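Alpha-14 giardin (Giardia lamblia, PDB 3CHJ) binds calcium ions and, as a member of the annexin family, may act as a calcium-regulated structural element linking the phospholipid bilayer to the underlying axoneme. Local coordinates at residues R82-C87 with R120-Q125; E88-A93 with K102-V107; D168-R173 with A210-D215. One frame throughout, in Å; residues are numbered along the deposited sequence.

Interaction 1 of 3, residues R82-C87 with R120-Q125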
# COMPACT_ATOMS: atom_id res chain seq x y z
N ARG A 82 6.07 -10.29 2.49
CA ARG A 82 5.75 -9.01 1.83
C ARG A 82 6.05 -9.00 0.32
O ARG A 82 5.19 -8.64 -0.50
CB ARG A 82 6.55 -7.91 2.52
CG ARG A 82 6.59 -6.57 1.80
CD ARG A 82 7.45 -5.58 2.58
NE ARG A 82 7.00 -4.21 2.36
CZ ARG A 82 5.79 -3.77 2.70
NH1 ARG A 82 4.93 -4.60 3.26
NH2 ARG A 82 5.44 -2.52 2.47
N ALA A 83 7.27 -9.38 -0.03
CA ALA A 83 7.69 -9.33 -1.43
C ALA A 83 6.81 -10.21 -2.30
O ALA A 83 6.46 -9.84 -3.42
CB ALA A 83 9.16 -9.73 -1.55
N GLN A 84 6.45 -11.38 -1.79
CA GLN A 84 5.57 -12.30 -2.49
C GLN A 84 4.18 -11.67 -2.71
O GLN A 84 3.64 -11.69 -3.81
CB GLN A 84 5.43 -13.60 -1.69
CG GLN A 84 4.67 -14.67 -2.43
CD GLN A 84 5.51 -15.34 -3.50
OE1 GLN A 84 6.73 -15.50 -3.35
NE2 GLN A 84 4.87 -15.73 -4.60
N LEU A 85 3.63 -11.11 -1.63
CA LEU A 85 2.37 -10.43 -1.70
C LEU A 85 2.40 -9.33 -2.78
O LEU A 85 1.49 -9.27 -3.61
CB LEU A 85 2.00 -9.85 -0.33
CG LEU A 85 0.77 -8.96 -0.34
CD1 LEU A 85 -0.46 -9.78 -0.68
CD2 LEU A 85 0.64 -8.25 1.00
N LEU A 86 3.45 -8.49 -2.77
CA LEU A 86 3.52 -7.40 -3.76
C LEU A 86 3.51 -7.92 -5.19
O LEU A 86 2.81 -7.37 -6.06
CB LEU A 86 4.76 -6.52 -3.52
CG LEU A 86 4.86 -5.88 -2.13
CD1 LEU A 86 6.19 -5.16 -1.93
CD2 LEU A 86 3.71 -4.93 -1.87
N CYS A 87 4.28 -8.98 -5.45
CA CYS A 87 4.32 -9.56 -6.79
C CYS A 87 2.96 -10.14 -7.19
O CYS A 87 2.49 -9.95 -8.30
CB CYS A 87 5.37 -10.67 -6.88
SG CYS A 87 7.05 -10.05 -6.84
N ARG A 120 11.41 -6.66 -8.55
CA ARG A 120 11.71 -6.80 -9.98
C ARG A 120 12.24 -8.20 -10.23
O ARG A 120 11.82 -8.87 -11.16
CB ARG A 120 12.77 -5.80 -10.45
CG ARG A 120 12.29 -4.38 -10.45
CD ARG A 120 13.46 -3.49 -10.85
NE ARG A 120 13.07 -2.10 -10.73
CZ ARG A 120 13.84 -1.13 -10.24
NH1 ARG A 120 15.08 -1.39 -9.81
NH2 ARG A 120 13.35 0.09 -10.19
N GLN A 121 13.16 -8.63 -9.37
CA GLN A 121 13.80 -9.93 -9.52
C GLN A 121 12.83 -11.08 -9.19
O GLN A 121 12.68 -12.05 -9.96
CB GLN A 121 15.04 -9.98 -8.62
CG GLN A 121 16.13 -8.99 -9.04
CD GLN A 121 17.35 -8.95 -8.11
OE1 GLN A 121 17.75 -7.87 -7.64
NE2 GLN A 121 17.94 -10.10 -7.85
N LEU A 122 12.13 -10.93 -8.06
CA LEU A 122 11.17 -11.95 -7.64
C LEU A 122 10.04 -12.10 -8.66
O LEU A 122 9.61 -13.22 -8.95
CB LEU A 122 10.61 -11.66 -6.25
CG LEU A 122 9.67 -12.75 -5.72
CD1 LEU A 122 10.36 -14.15 -5.65
CD2 LEU A 122 9.12 -12.35 -4.36
N TYR A 123 9.57 -10.98 -9.20
CA TYR A 123 8.52 -11.04 -10.23
C TYR A 123 8.94 -11.88 -11.43
O TYR A 123 8.18 -12.71 -11.93
CB TYR A 123 8.13 -9.62 -10.71
CG TYR A 123 6.78 -9.61 -11.41
CD1 TYR A 123 5.60 -9.43 -10.67
CD2 TYR A 123 6.68 -9.80 -12.79
CE1 TYR A 123 4.37 -9.47 -11.28
CE2 TYR A 123 5.44 -9.81 -13.42
CZ TYR A 123 4.29 -9.67 -12.65
OH TYR A 123 3.05 -9.70 -13.23
N TYR A 124 10.16 -11.64 -11.90
CA TYR A 124 10.69 -12.41 -13.01
C TYR A 124 10.80 -13.89 -12.64
O TYR A 124 10.47 -14.75 -13.46
CB TYR A 124 12.05 -11.85 -13.45
CG TYR A 124 12.58 -12.64 -14.61
CD1 TYR A 124 13.51 -13.66 -14.42
CD2 TYR A 124 12.11 -12.40 -15.90
CE1 TYR A 124 14.00 -14.42 -15.50
CE2 TYR A 124 12.58 -13.14 -16.99
CZ TYR A 124 13.52 -14.15 -16.77
OH TYR A 124 13.96 -14.87 -17.87
N GLN A 125 11.27 -14.19 -11.43
CA GLN A 125 11.36 -15.60 -10.99
C GLN A 125 10.03 -16.32 -10.93
O GLN A 125 9.94 -17.49 -11.24
CB GLN A 125 12.10 -15.73 -9.66
CG GLN A 125 13.56 -15.29 -9.73
CD GLN A 125 14.38 -15.97 -10.85
OE1 GLN A 125 15.29 -15.36 -11.43
NE2 GLN A 125 14.08 -17.24 -11.12
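C87 and L122 are brought together by their first torsions: C87 SG lies anti to its own carbonyl carbon (chi1 -71°), L122 CG anti to its backbone N (chi1 -176°), and the two atoms come within 3.9 Å. The contact joins helix 82-94 to helix 113-127 of the all-helical annexin fold, the local axes passing 9.6 Å apart at an angle of 65°. L122 reaches across with one methyl, CD2, which rests 3.8 Å from A83 CB. A short alanine suits this place, because the leucine branch can then settle close to the backbone of the facing helix. Q84, bent at its second torsion, crosses L122 at about a right angle and brings OE1 into van der Waals contact with the same methyl, while its NE2 is hydrogen-bonded to E88. The backbones draw together further along, where C87 CA and Y123 CA are 5.6 Å apart, a spacing to which the small cysteine is well fitted. Its sulfur makes an edge-on sulfur-aromatic contact, SG standing 5.4 Å from the centroid of the Y123 ring. The ring turns its edge to the cysteine backbone as well: C87 O lies near the ring plane, 3.6 Å from Y123 CE1.

Interaction 2 of 3, residues E88-A93 with K102-V107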
# COMPACT_ATOMS: atom_id res chain seq x y z
N GLU A 88 2.34 -10.86 -6.26
CA GLU A 88 1.02 -11.45 -6.53
C GLU A 88 -0.04 -10.38 -6.80
O GLU A 88 -0.91 -10.57 -7.66
CB GLU A 88 0.57 -12.36 -5.40
CG GLU A 88 1.48 -13.57 -5.24
CD GLU A 88 1.04 -14.46 -4.09
OE1 GLU A 88 -0.02 -14.18 -3.51
OE2 GLU A 88 1.76 -15.44 -3.79
N LEU A 89 0.04 -9.25 -6.09
CA LEU A 89 -0.90 -8.15 -6.34
C LEU A 89 -0.71 -7.55 -7.74
O LEU A 89 -1.67 -7.29 -8.44
CB LEU A 89 -0.78 -7.05 -5.29
CG LEU A 89 -1.24 -7.46 -3.88
CD1 LEU A 89 -0.83 -6.39 -2.86
CD2 LEU A 89 -2.75 -7.66 -3.85
N ILE A 90 0.54 -7.34 -8.13
CA ILE A 90 0.83 -6.82 -9.49
C ILE A 90 0.37 -7.80 -10.57
O ILE A 90 -0.24 -7.40 -11.56
CB ILE A 90 2.33 -6.49 -9.66
CG1 ILE A 90 2.69 -5.33 -8.75
CG2 ILE A 90 2.67 -6.22 -11.12
CD1 ILE A 90 4.19 -5.18 -8.59
N ARG A 91 0.64 -9.09 -10.37
CA ARG A 91 0.16 -10.13 -11.27
C ARG A 91 -1.37 -10.13 -11.39
O ARG A 91 -1.92 -10.16 -12.50
CB ARG A 91 0.66 -11.48 -10.79
CG ARG A 91 0.13 -12.66 -11.61
CD ARG A 91 0.77 -12.79 -12.99
NE ARG A 91 0.32 -14.03 -13.63
CZ ARG A 91 0.84 -14.58 -14.72
NH1 ARG A 91 1.86 -14.02 -15.34
NH2 ARG A 91 0.32 -15.71 -15.19
N GLY A 92 -2.05 -10.09 -10.24
CA GLY A 92 -3.51 -10.05 -10.19
C GLY A 92 -4.08 -8.86 -10.94
O GLY A 92 -5.15 -8.94 -11.57
N ALA A 93 -3.36 -7.74 -10.89
CA ALA A 93 -3.84 -6.50 -11.49
C ALA A 93 -3.60 -6.45 -13.00
O ALA A 93 -4.12 -5.56 -13.67
CB ALA A 93 -3.17 -5.29 -10.81
N LYS A 102 -5.64 1.05 -10.25
CA LYS A 102 -5.61 1.51 -8.85
C LYS A 102 -4.66 0.63 -8.03
O LYS A 102 -3.93 1.14 -7.18
CB LYS A 102 -7.00 1.48 -8.20
CG LYS A 102 -8.01 2.49 -8.73
CD LYS A 102 -9.35 2.42 -7.99
CE LYS A 102 -10.02 1.06 -8.05
NZ LYS A 102 -11.17 0.92 -7.06
N CYS A 103 -4.71 -0.68 -8.25
CA CYS A 103 -3.85 -1.61 -7.51
C CYS A 103 -2.38 -1.35 -7.80
O CYS A 103 -1.57 -1.31 -6.89
CB CYS A 103 -4.22 -3.04 -7.86
SG CYS A 103 -3.28 -4.26 -6.93
N LEU A 104 -2.05 -1.14 -9.08
CA LEU A 104 -0.67 -0.90 -9.49
C LEU A 104 -0.17 0.39 -8.83
O LEU A 104 0.96 0.46 -8.38
CB LEU A 104 -0.59 -0.83 -11.02
CG LEU A 104 -0.91 -2.17 -11.70
CD1 LEU A 104 -0.82 -2.00 -13.24
CD2 LEU A 104 0.01 -3.27 -11.21
N VAL A 105 -1.02 1.42 -8.79
CA VAL A 105 -0.66 2.67 -8.10
C VAL A 105 -0.44 2.45 -6.60
O VAL A 105 0.60 2.85 -6.05
CB VAL A 105 -1.72 3.75 -8.39
CG1 VAL A 105 -1.53 5.02 -7.49
CG2 VAL A 105 -1.65 4.11 -9.89
N ASP A 106 -1.38 1.75 -5.97
CA ASP A 106 -1.29 1.51 -4.52
C ASP A 106 -0.01 0.78 -4.16
O ASP A 106 0.59 1.06 -3.11
CB ASP A 106 -2.46 0.65 -4.05
CG ASP A 106 -3.78 1.40 -3.99
OD1 ASP A 106 -3.83 2.65 -4.11
OD2 ASP A 106 -4.79 0.68 -3.80
N VAL A 107 0.38 -0.18 -4.99
CA VAL A 107 1.54 -1.02 -4.69
C VAL A 107 2.82 -0.26 -4.97
O VAL A 107 3.67 -0.09 -4.08
CB VAL A 107 1.51 -2.33 -5.49
CG1 VAL A 107 2.83 -3.09 -5.33
CG2 VAL A 107 0.32 -3.19 -5.04
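A93 meets C103 and L104 with its single methyl in a closely packed part of this contact: A93 CB is 3.8 Å from L104 CD2 and 3.9 Å from C103 CB. Alanine and cysteine are both short and let the backbones come close; helix 82-94 and helix 101-108 run nearly antiparallel, at 159°, with local axes 9.1 Å apart. C103 SG, anti to its backbone N (chi1 -177°), extends toward the facing helix and comes to 3.7 Å from L89 O. Beside this, L104 sends CD2 across I90 at about a right angle, the methyl touching I90 CG2.

V107 extends the apolar packing at similar spacing. The valine straddles two residues of the other helix, CG1 lying 4.1 Å from I90 CG1 and CG2 lying 4.0 Å from L89 CB, so its two branches each meet a different residue of the facing helix. The looser side is on the outer faces, where R91 and K102 do not touch the partner segment. R91 points its CB away from the partner helix, and the long, exposed K102 chain leads away too, its NZ forming a salt bridge with D261. D106 is buried but also faces elsewhere; its carboxylate is satisfied by R264 and R267 and by a hydrogen bond with the Y231 hydroxyl.

The pair forms a short helical hairpin of the annexin fold, and backbone hydrogen bonds between A93 and D100 help close its connection. Around this hairpin, I90 leans on Y123 of helix 113-127 and on L131 of helix 131-139, L104 and V105 pack on I149 of helix 144-154, and L89 and C103 touch R267 of helix 262-272.

Interaction 3 of 3, residues D168-R173 with A210-D215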
# COMPACT_ATOMS: atom_id res chain seq x y z
N ASP A 168 14.73 22.63 -8.48
CA ASP A 168 13.46 21.91 -8.66
C ASP A 168 12.30 22.60 -7.95
O ASP A 168 11.15 22.50 -8.41
CB ASP A 168 13.57 20.47 -8.17
CG ASP A 168 14.42 19.62 -9.07
OD1 ASP A 168 14.65 20.03 -10.24
OD2 ASP A 168 14.84 18.54 -8.61
N LEU A 169 12.59 23.30 -6.86
CA LEU A 169 11.56 24.04 -6.13
C LEU A 169 10.95 25.13 -7.01
O LEU A 169 9.72 25.28 -7.08
CB LEU A 169 12.18 24.67 -4.88
CG LEU A 169 11.23 25.40 -3.94
CD1 LEU A 169 10.12 24.45 -3.51
CD2 LEU A 169 12.00 25.89 -2.76
N VAL A 170 11.81 25.88 -7.69
CA VAL A 170 11.36 26.90 -8.61
C VAL A 170 10.54 26.28 -9.75
O VAL A 170 9.47 26.79 -10.13
CB VAL A 170 12.57 27.71 -9.15
CG1 VAL A 170 12.15 28.62 -10.26
CG2 VAL A 170 13.19 28.51 -7.99
N LEU A 171 11.03 25.15 -10.26
CA LEU A 171 10.35 24.45 -11.34
C LEU A 171 8.97 23.89 -10.95
O LEU A 171 8.00 24.02 -11.70
CB LEU A 171 11.25 23.33 -11.88
CG LEU A 171 12.47 23.85 -12.66
CD1 LEU A 171 13.45 22.71 -12.87
CD2 LEU A 171 12.05 24.46 -13.98
N VAL A 172 8.90 23.30 -9.75
CA VAL A 172 7.61 22.75 -9.32
C VAL A 172 6.58 23.84 -8.97
O VAL A 172 5.39 23.68 -9.23
CB VAL A 172 7.73 21.66 -8.23
CG1 VAL A 172 7.89 22.23 -6.80
CG2 VAL A 172 6.51 20.73 -8.33
N ARG A 173 7.06 24.95 -8.41
CA ARG A 173 6.20 26.11 -8.21
C ARG A 173 5.63 26.61 -9.53
O ARG A 173 4.43 26.90 -9.64
CB ARG A 173 6.92 27.23 -7.47
CG ARG A 173 6.09 28.49 -7.34
CD ARG A 173 4.90 28.30 -6.39
NE ARG A 173 4.33 29.59 -5.97
CZ ARG A 173 3.50 29.74 -4.95
NH1 ARG A 173 3.10 28.70 -4.23
NH2 ARG A 173 3.05 30.96 -4.63
N ALA A 210 8.52 27.13 3.26
CA ALA A 210 9.44 28.18 3.73
C ALA A 210 9.54 29.32 2.72
O ALA A 210 9.55 30.49 3.10
CB ALA A 210 10.81 27.59 3.99
N LYS A 211 9.57 28.96 1.44
CA LYS A 211 9.79 29.94 0.37
C LYS A 211 8.51 30.64 -0.08
O LYS A 211 8.56 31.82 -0.45
CB LYS A 211 10.48 29.27 -0.83
CG LYS A 211 10.91 30.25 -1.93
CD LYS A 211 11.59 29.53 -3.08
CE LYS A 211 11.99 30.49 -4.20
NZ LYS A 211 13.14 31.36 -3.78
N TYR A 212 7.37 29.93 -0.04
CA TYR A 212 6.11 30.43 -0.59
C TYR A 212 5.06 30.78 0.46
O TYR A 212 3.87 30.48 0.30
CB TYR A 212 5.57 29.46 -1.66
CG TYR A 212 6.59 29.27 -2.77
CD1 TYR A 212 6.97 30.34 -3.58
CD2 TYR A 212 7.18 28.03 -2.99
CE1 TYR A 212 7.93 30.17 -4.59
CE2 TYR A 212 8.14 27.85 -4.00
CZ TYR A 212 8.50 28.93 -4.79
OH TYR A 212 9.44 28.78 -5.79
N ASN A 213 5.54 31.45 1.51
CA ASN A 213 4.70 32.02 2.55
C ASN A 213 3.71 31.02 3.14
O ASN A 213 2.53 31.35 3.32
CB ASN A 213 3.98 33.27 2.03
CG ASN A 213 3.36 34.11 3.15
OD1 ASN A 213 3.97 34.33 4.20
ND2 ASN A 213 2.15 34.57 2.92
N GLY A 214 4.19 29.80 3.39
CA GLY A 214 3.38 28.76 4.02
C GLY A 214 2.47 27.95 3.10
O GLY A 214 1.71 27.10 3.58
N ASP A 215 2.54 28.21 1.79
CA ASP A 215 1.77 27.41 0.83
C ASP A 215 2.18 25.95 0.95
O ASP A 215 3.29 25.67 1.37
CB ASP A 215 1.99 27.87 -0.61
CG ASP A 215 1.21 29.13 -0.98
OD1 ASP A 215 0.41 29.67 -0.17
OD2 ASP A 215 1.39 29.58 -2.14
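D215 OD2 is gripped by both terminal nitrogens of R173 in a salt bridge. The NH1 bond is short, 2.8 Å from R173 NH1 to D215 OD2, nearly straight at 164°, and uses the anti lone pair of the oxygen. R173 NH2 gives a longer bond of 3.3 Å to D215 OD2, approaching nearly along the carboxylate C-O direction. The oxygen lies in the guanidinium plane, while Y212 covers one face of that group. There the guanidinium lies flat on the tyrosine ring, planes 7° apart, with R173 CZ 4.3 Å from the ring centroid in an off-centre cation-pi contact. The bend at the second torsion (chi2 69°) sets R173 CD over the middle of the ring, 3.8 Å from its centroid, as a CH-pi partner. On the opposite face, K211 CG stands over the ring centre, so the ring lies between the methylene carbons of two basic side chains.

The contact joins helix 162-177 of the annexin fold to the end of helix 198-211, where Y212 leaves helical geometry and opens a type I' turn to D215. N213 and G214 both have positive phi, a region glycine enters freely and asparagine more readily than most residues. R173 has further partners, E177 at NE and the Y208 hydroxyl at NH1, and its side chain lies about 10 Å from the calcium ion held by A175, T178, G180, E185 and E224. Leucine suits the inner edge of this surface contact: L169 CG packs 3.9 Å from Y212 CE2, and L169 CD2 lies 3.7 Å from K211 CD.

Interactions 1 and 2 share helix 82-94 and touch directly, L86 of the first packing on V107 of the second and Y123 on R91; along the chain interaction 2 is nested inside interaction 1. Both rely on apolar side chains and a cysteine, with no hydrogen bond across either pair of segments, but interaction 2 is buried near the centre of the chain and interaction 1 only partly so. Interaction 3 stands apart, its centre about 33 Å from that of interaction 2. Lying at the surface, not far from a bound calcium ion, it joins a helix to a turn, so charged and aromatic groups carry the exposed contact where apolar ones carry the buried one.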